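Local structure of alpha-fucosidase GH29 (Fusarium graminearum, 4PSR) at residues E46-N51 against S57-H62; E65-P70 against E76-G81; M132-V137 against N141-G146. The protein hydrolyses alpha-L-fucosides as a family 29 glycoside hydrolase, probably releasing alpha-1,6-linked fucose from the core N-acetylglucosamine of glycoproteins. One frame throughout, in Å; residues are numbered along the deposited sequence.

Interaction 1: residues E46-N51 against S57-H62; sequences EWYPRN and SDQRKH. With FUL (beta-L-fucopyranose), chain M.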
loop_
_atom_site.group_PDB
_atom_site.type_symbol
_atom_site.label_atom_id
_atom_site.label_comp_id
_atom_site.label_asym_id
_atom_site.label_seq_id
_atom_site.Cartn_x
_atom_site.Cartn_y
_atom_site.Cartn_z
ATOM N N GLU A 46 13.230 13.904 0.823
ATOM C CA GLU A 46 12.180 14.685 1.445
ATOM C C GLU A 46 12.415 14.966 2.930
ATOM O O GLU A 46 11.699 15.777 3.502
ATOM C CB GLU A 46 10.814 14.004 1.234
ATOM C CG GLU A 46 10.563 12.738 2.058
ATOM C CD GLU A 46 11.382 11.512 1.695
ATOM O OE1 GLU A 46 11.943 11.422 0.586
ATOM O OE2 GLU A 46 11.454 10.606 2.566
ATOM N N TRP A 47 13.403 14.296 3.556
ATOM C CA TRP A 47 13.808 14.637 4.929
ATOM C C TRP A 47 14.788 15.814 4.982
ATOM O O TRP A 47 15.231 16.173 6.064
ATOM C CB TRP A 47 14.359 13.419 5.694
ATOM C CG TRP A 47 13.286 12.500 6.225
ATOM C CD1 TRP A 47 12.050 12.237 5.681
ATOM C CD2 TRP A 47 13.349 11.734 7.445
ATOM N NE1 TRP A 47 11.349 11.363 6.492
ATOM C CE2 TRP A 47 12.126 11.044 7.582
ATOM C CE3 TRP A 47 14.332 11.560 8.426
ATOM C CZ2 TRP A 47 11.854 10.209 8.680
ATOM C CZ3 TRP A 47 14.060 10.730 9.516
ATOM C CH2 TRP A 47 12.836 10.074 9.634
ATOM N N TYR A 48 15.101 16.428 3.853
ATOM C CA TYR A 48 16.006 17.598 3.852
ATOM C C TYR A 48 15.647 18.654 4.897
ATOM O O TYR A 48 16.547 19.172 5.547
ATOM C CB TYR A 48 16.068 18.240 2.479
ATOM C CG TYR A 48 17.123 19.322 2.359
ATOM C CD1 TYR A 48 18.399 19.018 1.921
ATOM C CD2 TYR A 48 16.825 20.646 2.635
ATOM C CE1 TYR A 48 19.376 19.999 1.801
ATOM C CE2 TYR A 48 17.786 21.622 2.531
ATOM C CZ TYR A 48 19.051 21.297 2.080
ATOM O OH TYR A 48 20.016 22.277 1.939
ATOM N N PRO A 49 14.355 18.979 5.093
ATOM C CA PRO A 49 14.045 20.005 6.100
ATOM C C PRO A 49 14.543 19.659 7.500
ATOM O O PRO A 49 14.845 20.583 8.281
ATOM C CB PRO A 49 12.508 20.081 6.073
ATOM C CG PRO A 49 12.106 19.524 4.729
ATOM C CD PRO A 49 13.144 18.500 4.384
ATOM N N ARG A 50 14.541 18.370 7.843
ATOM C CA ARG A 50 15.075 17.898 9.130
ATOM C C ARG A 50 16.604 17.869 9.102
ATOM O O ARG A 50 17.273 18.393 10.021
ATOM C CB ARG A 50 14.543 16.493 9.391
ATOM C CG ARG A 50 15.418 15.595 10.304
ATOM C CD ARG A 50 14.695 14.282 10.560
ATOM N NE ARG A 50 15.454 13.324 11.381
ATOM C CZ ARG A 50 15.490 13.383 12.703
ATOM N NH1 ARG A 50 14.896 14.359 13.355
ATOM N NH2 ARG A 50 16.145 12.448 13.377
ATOM N N ASN A 51 17.172 17.256 8.075
ATOM C CA ASN A 51 18.612 16.988 8.078
ATOM C C ASN A 51 19.476 18.213 7.776
ATOM O O ASN A 51 20.656 18.202 8.111
ATOM C CB ASN A 51 18.958 15.834 7.128
ATOM C CG ASN A 51 18.312 14.530 7.527
ATOM O OD1 ASN A 51 17.468 14.000 6.801
ATOM N ND2 ASN A 51 18.709 13.982 8.678
ATOM N N SER A 57 26.054 16.776 9.347
ATOM C CA SER A 57 25.486 15.961 8.267
ATOM C C SER A 57 25.875 16.449 6.877
ATOM O O SER A 57 26.242 17.601 6.688
ATOM C CB SER A 57 23.964 15.924 8.362
ATOM O OG SER A 57 23.444 17.208 8.081
ATOM N N ASP A 58 25.764 15.563 5.896
ATOM C CA ASP A 58 25.985 15.960 4.527
ATOM C C ASP A 58 24.969 17.028 4.099
ATOM O O ASP A 58 25.319 17.939 3.363
ATOM C CB ASP A 58 25.928 14.759 3.593
ATOM C CG ASP A 58 26.145 15.143 2.160
ATOM O OD1 ASP A 58 27.317 15.359 1.764
ATOM O OD2 ASP A 58 25.145 15.255 1.417
ATOM N N GLN A 59 23.737 16.914 4.583
ATOM C CA GLN A 59 22.698 17.883 4.221
ATOM C C GLN A 59 22.990 19.254 4.786
ATOM O O GLN A 59 22.797 20.255 4.101
ATOM C CB GLN A 59 21.316 17.402 4.654
ATOM C CG GLN A 59 20.870 16.108 3.998
ATOM C CD GLN A 59 21.230 14.866 4.787
ATOM O OE1 GLN A 59 22.243 14.829 5.499
ATOM N NE2 GLN A 59 20.392 13.838 4.674
ATOM N N ARG A 60 23.480 19.315 6.020
ATOM C CA ARG A 60 23.896 20.594 6.598
ATOM C C ARG A 60 25.052 21.208 5.828
ATOM O O ARG A 60 25.081 22.410 5.626
ATOM C CB ARG A 60 24.284 20.446 8.076
ATOM C CG ARG A 60 25.046 21.658 8.629
ATOM C CD ARG A 60 25.433 21.441 10.088
ATOM N NE ARG A 60 24.319 21.716 10.966
ATOM C CZ ARG A 60 24.033 22.915 11.489
ATOM N NH1 ARG A 60 24.796 23.971 11.219
ATOM N NH2 ARG A 60 22.976 23.062 12.277
ATOM N N LYS A 61 26.011 20.380 5.417
ATOM C CA LYS A 61 27.171 20.857 4.666
ATOM C C LYS A 61 26.699 21.465 3.356
ATOM O O LYS A 61 27.087 22.580 2.985
ATOM C CB LYS A 61 28.158 19.703 4.432
ATOM C CG LYS A 61 28.804 19.216 5.723
ATOM C CD LYS A 61 29.722 18.023 5.552
ATOM C CE LYS A 61 30.332 17.624 6.895
ATOM N NZ LYS A 61 31.220 16.432 6.790
ATOM N N HIS A 62 25.819 20.743 2.654
ATOM C CA HIS A 62 25.284 21.225 1.385
ATOM C C HIS A 62 24.523 22.534 1.601
ATOM O O HIS A 62 24.676 23.490 0.824
ATOM C CB HIS A 62 24.334 20.179 0.788
ATOM C CG HIS A 62 23.569 20.673 -0.400
ATOM N ND1 HIS A 62 24.062 20.616 -1.689
ATOM C CD2 HIS A 62 22.335 21.233 -0.489
ATOM C CE1 HIS A 62 23.169 21.139 -2.515
ATOM N NE2 HIS A 62 22.109 21.503 -1.814
HETATM C C1 FUL M . 7.977 7.490 5.884
HETATM C C2 FUL M . 8.333 8.961 5.810
HETATM O O2 FUL M . 9.228 9.359 6.861
HETATM C C3 FUL M . 8.972 9.165 4.462
HETATM O O3 FUL M . 9.401 10.505 4.357
HETATM C C4 FUL M . 7.939 8.828 3.417
HETATM O O4 FUL M . 6.856 9.750 3.508
HETATM C C5 FUL M . 7.458 7.398 3.628
HETATM C C6 FUL M . 6.357 6.997 2.669
HETATM O O5 FUL M . 6.972 7.176 4.949
HETATM O O1 FUL M . 7.453 7.224 7.160
HETATM O O HOH W 1 17.635 14.466 3.938
#
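Asn51 and Gln59 form the core of this contact by stacking their side-chain amides, the planes 22° apart and the chains running alongside one another in the same direction. Asn51 CB rests 3.4 Å from Gln59 CD, where a bend at chi2 (92°) turns the glutamine amide along the asparagine. Tyr48 crosses His62 at about a right angle: its OH lies in the plane of the imidazole, at the edge, 3.5 Å from His62 CD2, while its hydrogen bond goes to His63. Water 1 donates to Asn51 OD1 and accepts from Gln59 NE2, joining the two amides, and the Asn51 ND2 end is held by Glu54. Ser57 OG caps the following helix by accepting from Arg60 N at 2.9 Å, and it also lies 3.0 Å from Asn51 O. At the sugar, Glu46 OE2 accepts from fucose O3 at 2.7 Å, and Trp47 NE1 donates from the indole edge to fucose O2 (2.9 Å) and weakly to O3. Helix 48-51, in the connection after TIM-barrel strand 29-33, follows on the fucose-binding Glu46 and Trp47 and packs against the start of helix 58-66.

Interaction 2: residues E65-P70 against E76-G81; sequences ETYGPP and ENFIKG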
loop_
_atom_site.group_PDB
_atom_site.type_symbol
_atom_site.label_atom_id
_atom_site.label_comp_id
_atom_site.label_asym_id
_atom_site.label_seq_id
_atom_site.Cartn_x
_atom_site.Cartn_y
_atom_site.Cartn_z
ATOM N N GLU A 65 26.899 25.456 2.282
ATOM C CA GLU A 65 27.590 25.897 1.077
ATOM C C GLU A 65 26.708 26.591 0.032
ATOM O O GLU A 65 27.165 27.462 -0.705
ATOM C CB GLU A 65 28.322 24.718 0.429
ATOM C CG GLU A 65 29.462 24.185 1.302
ATOM C CD GLU A 65 30.468 25.263 1.656
ATOM O OE1 GLU A 65 31.110 25.774 0.709
ATOM O OE2 GLU A 65 30.580 25.598 2.862
ATOM N N THR A 66 25.443 26.172 -0.049
ATOM C CA THR A 66 24.542 26.623 -1.112
ATOM C C THR A 66 23.708 27.853 -0.711
ATOM O O THR A 66 23.509 28.760 -1.526
ATOM C CB THR A 66 23.594 25.465 -1.479
ATOM O OG1 THR A 66 24.395 24.323 -1.812
ATOM C CG2 THR A 66 22.663 25.819 -2.649
ATOM N N TYR A 67 23.248 27.864 0.535
ATOM C CA TYR A 67 22.324 28.883 1.042
ATOM C C TYR A 67 22.937 29.727 2.148
ATOM O O TYR A 67 22.985 30.963 2.054
ATOM C CB TYR A 67 21.045 28.211 1.549
ATOM C CG TYR A 67 20.392 27.355 0.506
ATOM C CD1 TYR A 67 19.732 27.919 -0.584
ATOM C CD2 TYR A 67 20.464 25.961 0.573
ATOM C CE1 TYR A 67 19.140 27.117 -1.575
ATOM C CE2 TYR A 67 19.893 25.170 -0.409
ATOM C CZ TYR A 67 19.230 25.744 -1.482
ATOM O OH TYR A 67 18.667 24.927 -2.433
ATOM N N GLY A 68 23.399 29.067 3.198
ATOM C CA GLY A 68 24.004 29.736 4.333
ATOM C C GLY A 68 23.865 28.818 5.520
ATOM O O GLY A 68 23.186 27.805 5.441
ATOM N N PRO A 69 24.502 29.147 6.642
ATOM C CA PRO A 69 24.288 28.305 7.820
ATOM C C PRO A 69 22.798 28.179 8.163
ATOM O O PRO A 69 22.084 29.172 8.057
ATOM C CB PRO A 69 25.068 29.032 8.930
ATOM C CG PRO A 69 25.328 30.393 8.409
ATOM C CD PRO A 69 25.334 30.327 6.927
ATOM N N PRO A 70 22.338 26.978 8.558
ATOM C CA PRO A 70 20.887 26.831 8.735
ATOM C C PRO A 70 20.323 27.681 9.865
ATOM O O PRO A 70 19.125 27.954 9.935
ATOM C CB PRO A 70 20.710 25.345 9.039
ATOM C CG PRO A 70 22.060 24.822 9.367
ATOM C CD PRO A 70 23.036 25.686 8.625
ATOM N N GLU A 76 12.271 27.719 6.824
ATOM C CA GLU A 76 11.173 28.606 6.486
ATOM C C GLU A 76 11.486 29.482 5.267
ATOM O O GLU A 76 10.569 29.919 4.557
ATOM C CB GLU A 76 10.768 29.465 7.692
ATOM C CG GLU A 76 11.805 30.477 8.177
ATOM C CD GLU A 76 12.876 29.931 9.128
ATOM O OE1 GLU A 76 13.026 28.708 9.327
ATOM O OE2 GLU A 76 13.619 30.787 9.696
ATOM N N ASN A 77 12.767 29.734 4.984
ATOM C CA ASN A 77 13.120 30.503 3.786
ATOM C C ASN A 77 12.708 29.824 2.463
ATOM O O ASN A 77 12.527 30.510 1.445
ATOM C CB ASN A 77 14.628 30.782 3.721
ATOM C CG ASN A 77 15.091 31.879 4.661
ATOM O OD1 ASN A 77 14.328 32.431 5.460
ATOM N ND2 ASN A 77 16.381 32.193 4.575
ATOM N N PHE A 78 12.645 28.487 2.417
ATOM C CA PHE A 78 12.177 27.823 1.196
ATOM C C PHE A 78 10.705 28.153 0.906
ATOM O O PHE A 78 10.285 28.180 -0.258
ATOM C CB PHE A 78 12.354 26.305 1.275
ATOM C CG PHE A 78 13.791 25.832 1.223
ATOM C CD1 PHE A 78 14.547 25.926 0.074
ATOM C CD2 PHE A 78 14.358 25.248 2.335
ATOM C CE1 PHE A 78 15.866 25.447 0.051
ATOM C CE2 PHE A 78 15.649 24.762 2.305
ATOM C CZ PHE A 78 16.398 24.872 1.176
ATOM N N ILE A 79 9.939 28.399 1.959
ATOM C CA ILE A 79 8.515 28.706 1.857
ATOM C C ILE A 79 8.303 30.200 1.604
ATOM O O ILE A 79 7.539 30.583 0.705
ATOM C CB ILE A 79 7.787 28.272 3.151
ATOM C CG1 ILE A 79 7.841 26.736 3.261
ATOM C CG2 ILE A 79 6.334 28.804 3.185
ATOM C CD1 ILE A 79 7.538 26.189 4.621
ATOM N N LYS A 80 9.001 31.045 2.355
ATOM C CA LYS A 80 8.810 32.504 2.234
ATOM C C LYS A 80 9.697 33.155 1.174
ATOM O O LYS A 80 9.417 34.283 0.725
ATOM C CB LYS A 80 9.001 33.168 3.600
ATOM C CG LYS A 80 7.835 32.872 4.527
ATOM C CD LYS A 80 7.943 33.576 5.874
ATOM C CE LYS A 80 6.628 33.441 6.625
ATOM N NZ LYS A 80 6.660 34.216 7.911
ATOM N N GLY A 81 10.724 32.424 0.736
ATOM C CA GLY A 81 11.630 32.887 -0.299
ATOM C C GLY A 81 12.849 33.631 0.239
ATOM O O GLY A 81 12.771 34.429 1.195
#
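A T-shaped aromatic pair, Phe78 edge-on to the face of Tyr67, joins the residue just after helix 58-66 to helix 76-80, in the long connection between the first two strands of the TIM barrel, 29-33 and 119-125. The ring centroids stand 5.1 Å apart and the planes meet at 81°, close to perpendicular. Phe78 offers the edge formed by CE1 and CZ. CE1 comes closest to Tyr67 CZ, whereas CZ sits 3.8 Å above the tyrosine plane, displaced toward the rim near Tyr67 CE2. The phenolic end of Tyr67 therefore receives the phenylalanine, and its OH falls in the plane of the Phe78 ring. Both residues carry CG beside the backbone N (chi1 -56° for Tyr67, -70° for Phe78), and the two rings together bridge the 10.2 Å between Tyr67 CA and Phe78 CA. The pair belongs to a larger aromatic cluster: Trp73 meets both rings, edge-to-face with Phe78, and His63 meets Tyr67, while Val90 of strand 89-90 touches both. Just past Tyr67, Gly68 leaves helical geometry with positive phi, a backbone shape that calls for glycine, and leads the chain into Pro69 and Pro70. On the Tyr67 face opposite Phe78, Thr66 CG2 lies 3.5 Å above the ring plane, over its centre.

Interaction 3: residues M132-V137 against N141-G146; sequences MWDSKV and NPVNYG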
loop_
_atom_site.group_PDB
_atom_site.type_symbol
_atom_site.label_atom_id
_atom_site.label_comp_id
_atom_site.label_asym_id
_atom_site.label_seq_id
_atom_site.Cartn_x
_atom_site.Cartn_y
_atom_site.Cartn_z
ATOM N N MET A 132 -0.689 21.964 2.441
ATOM C CA MET A 132 -0.761 22.406 1.045
ATOM C C MET A 132 -2.177 22.691 0.542
ATOM O O MET A 132 -2.383 22.836 -0.686
ATOM C CB MET A 132 0.032 21.478 0.150
ATOM C CG MET A 132 1.530 21.783 0.321
ATOM S SD MET A 132 2.601 20.787 -0.739
ATOM C CE MET A 132 2.633 19.241 0.206
ATOM N N TRP A 133 -3.119 22.860 1.458
ATOM C CA TRP A 133 -4.461 23.388 1.136
ATOM C C TRP A 133 -4.574 24.816 1.716
ATOM O O TRP A 133 -3.684 25.291 2.433
ATOM C CB TRP A 133 -5.579 22.470 1.653
ATOM C CG TRP A 133 -5.612 22.332 3.141
ATOM C CD1 TRP A 133 -6.423 23.019 3.998
ATOM C CD2 TRP A 133 -4.805 21.460 3.962
ATOM N NE1 TRP A 133 -6.167 22.642 5.291
ATOM C CE2 TRP A 133 -5.165 21.705 5.300
ATOM C CE3 TRP A 133 -3.784 20.527 3.695
ATOM C CZ2 TRP A 133 -4.579 21.030 6.371
ATOM C CZ3 TRP A 133 -3.180 19.871 4.762
ATOM C CH2 TRP A 133 -3.590 20.120 6.086
ATOM N N ASP A 134 -5.662 25.508 1.388
ATOM C CA ASP A 134 -5.944 26.833 1.927
ATOM C C ASP A 134 -6.377 26.656 3.367
ATOM O O ASP A 134 -7.540 26.352 3.632
ATOM C CB ASP A 134 -7.079 27.470 1.120
ATOM C CG ASP A 134 -7.250 28.931 1.424
ATOM O OD1 ASP A 134 -6.629 29.412 2.387
ATOM O OD2 ASP A 134 -8.000 29.595 0.684
ATOM N N SER A 135 -5.451 26.819 4.305
ATOM C CA SER A 135 -5.677 26.477 5.709
ATOM C C SER A 135 -5.830 27.711 6.589
ATOM O O SER A 135 -5.004 28.639 6.525
ATOM C CB SER A 135 -4.510 25.630 6.216
ATOM O OG SER A 135 -4.615 25.369 7.598
ATOM N N LYS A 136 -6.898 27.735 7.377
ATOM C CA LYS A 136 -7.080 28.751 8.421
ATOM C C LYS A 136 -6.296 28.365 9.668
ATOM O O LYS A 136 -5.757 29.228 10.352
ATOM C CB LYS A 136 -8.560 28.959 8.745
ATOM C CG LYS A 136 -9.350 29.453 7.530
ATOM C CD LYS A 136 -10.851 29.525 7.761
ATOM C CE LYS A 136 -11.592 29.770 6.444
ATOM N NZ LYS A 136 -11.307 28.721 5.417
ATOM N N VAL A 137 -6.205 27.068 9.963
ATOM C CA VAL A 137 -5.530 26.669 11.199
ATOM C C VAL A 137 -4.012 26.691 11.082
ATOM O O VAL A 137 -3.314 26.741 12.107
ATOM C CB VAL A 137 -5.991 25.276 11.744
ATOM C CG1 VAL A 137 -7.506 25.258 11.992
ATOM C CG2 VAL A 137 -5.600 24.150 10.845
ATOM N N ASN A 141 1.207 27.750 4.370
ATOM C CA ASN A 141 0.480 27.096 3.282
ATOM C C ASN A 141 0.762 27.843 1.978
ATOM O O ASN A 141 1.220 29.010 1.983
ATOM C CB ASN A 141 -1.022 26.974 3.637
ATOM C CG ASN A 141 -1.780 28.284 3.531
ATOM O OD1 ASN A 141 -1.803 28.913 2.474
ATOM N ND2 ASN A 141 -2.437 28.678 4.602
ATOM N N PRO A 142 0.498 27.205 0.828
ATOM C CA PRO A 142 0.873 27.742 -0.478
ATOM C C PRO A 142 -0.122 28.751 -1.052
ATOM O O PRO A 142 0.108 29.230 -2.150
ATOM C CB PRO A 142 0.961 26.494 -1.354
ATOM C CG PRO A 142 -0.067 25.568 -0.757
ATOM C CD PRO A 142 0.146 25.781 0.736
ATOM N N VAL A 143 -1.170 29.067 -0.315
ATOM C CA VAL A 143 -2.060 30.174 -0.686
ATOM C C VAL A 143 -1.487 31.463 -0.090
ATOM O O VAL A 143 -1.359 32.483 -0.773
ATOM C CB VAL A 143 -3.503 29.949 -0.195
ATOM C CG1 VAL A 143 -4.386 31.178 -0.454
ATOM C CG2 VAL A 143 -4.113 28.723 -0.854
ATOM N N ASN A 144 -1.093 31.427 1.176
ATOM C CA ASN A 144 -0.449 32.599 1.799
ATOM C C ASN A 144 0.930 32.929 1.226
ATOM O O ASN A 144 1.308 34.101 1.082
ATOM C CB ASN A 144 -0.265 32.363 3.286
ATOM C CG ASN A 144 -1.540 32.483 4.050
ATOM O OD1 ASN A 144 -2.464 33.192 3.628
ATOM N ND2 ASN A 144 -1.613 31.816 5.201
ATOM N N TYR A 145 1.714 31.889 0.964
ATOM C CA TYR A 145 3.104 32.025 0.544
ATOM C C TYR A 145 3.368 31.310 -0.762
ATOM O O TYR A 145 2.598 30.434 -1.161
ATOM C CB TYR A 145 4.019 31.446 1.629
ATOM C CG TYR A 145 3.831 32.110 2.977
ATOM C CD1 TYR A 145 3.942 33.484 3.123
ATOM C CD2 TYR A 145 3.455 31.367 4.083
ATOM C CE1 TYR A 145 3.725 34.090 4.372
ATOM C CE2 TYR A 145 3.245 31.942 5.303
ATOM C CZ TYR A 145 3.362 33.305 5.440
ATOM O OH TYR A 145 3.135 33.860 6.688
ATOM N N GLY A 146 4.427 31.696 -1.455
ATOM C CA GLY A 146 4.871 30.945 -2.598
ATOM C C GLY A 146 3.948 31.086 -3.800
ATOM O O GLY A 146 3.754 32.190 -4.311
HETATM O O HOH W 2 -4.612 30.517 3.761
HETATM O O HOH W 3 -4.067 31.148 6.825
#
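Val143 leans on Asp134, and Pro142 on Met132, so the two halves of this loop meet through small apolar surfaces and bridging water. With Val143 CG1 anti to the backbone N, the two methyls lie along one side of Asp134, CG2 3.8 Å from Asp134 CB and CG1 beside the carboxylate. Pro142 sets its CD 3.5 Å from Met132 CA, with CG close to Met132 CA and O, and more loosely to CB.

Asn141 has its CG between the backbone N and the carbonyl carbon (chi1 75°), which turns the amide so that its two ends serve different halves. OD1 faces back along its own segment and takes two backbone donors: Val143 N, in the carbonyl plane, and Asn144 N, tilted 30° from it but on a straighter bond (168°). ND2 reaches the other way, donating to Asn138 O and, at 3.0 Å, to water 2, which also lies 2.7 Å from Asp134 OD1 and probably donates to it. A second bridge, water 3, donates to Ser135 O at 2.7 Å and accepts from Asn144 ND2. Beyond the segments, Glu213 of helix 200-218 hydrogen-bonds Ser135 OG and Trp133 NE1. The double grip of Asn141 OD1 makes an Asx turn within a wider Asx motif, here folding the loop that leads from barrel strand 119-125 to helix 151-161.

From the N terminus the chain leaves barrel strand 29-33 and reaches interaction 1, which closes a short loop between helices 48-51 and 58-66. Interaction 2 follows from the end of that same helix, closing the next loop onto helix 76-80. After strand 119-125, interaction 3 closes a third, within the connection to helix 151-161. The three lie in series, neither nesting nor crossing. Interactions 1 and 2 touch: Tyr48 packs on both Tyr67 and Phe78, and Arg60 on Pro70. Tyr145 then bears on Lys80 and Ile79, so helix 76-80 links interaction 2 to interaction 3, while 1 and 3 stay about 10 Å apart at their nearest atoms.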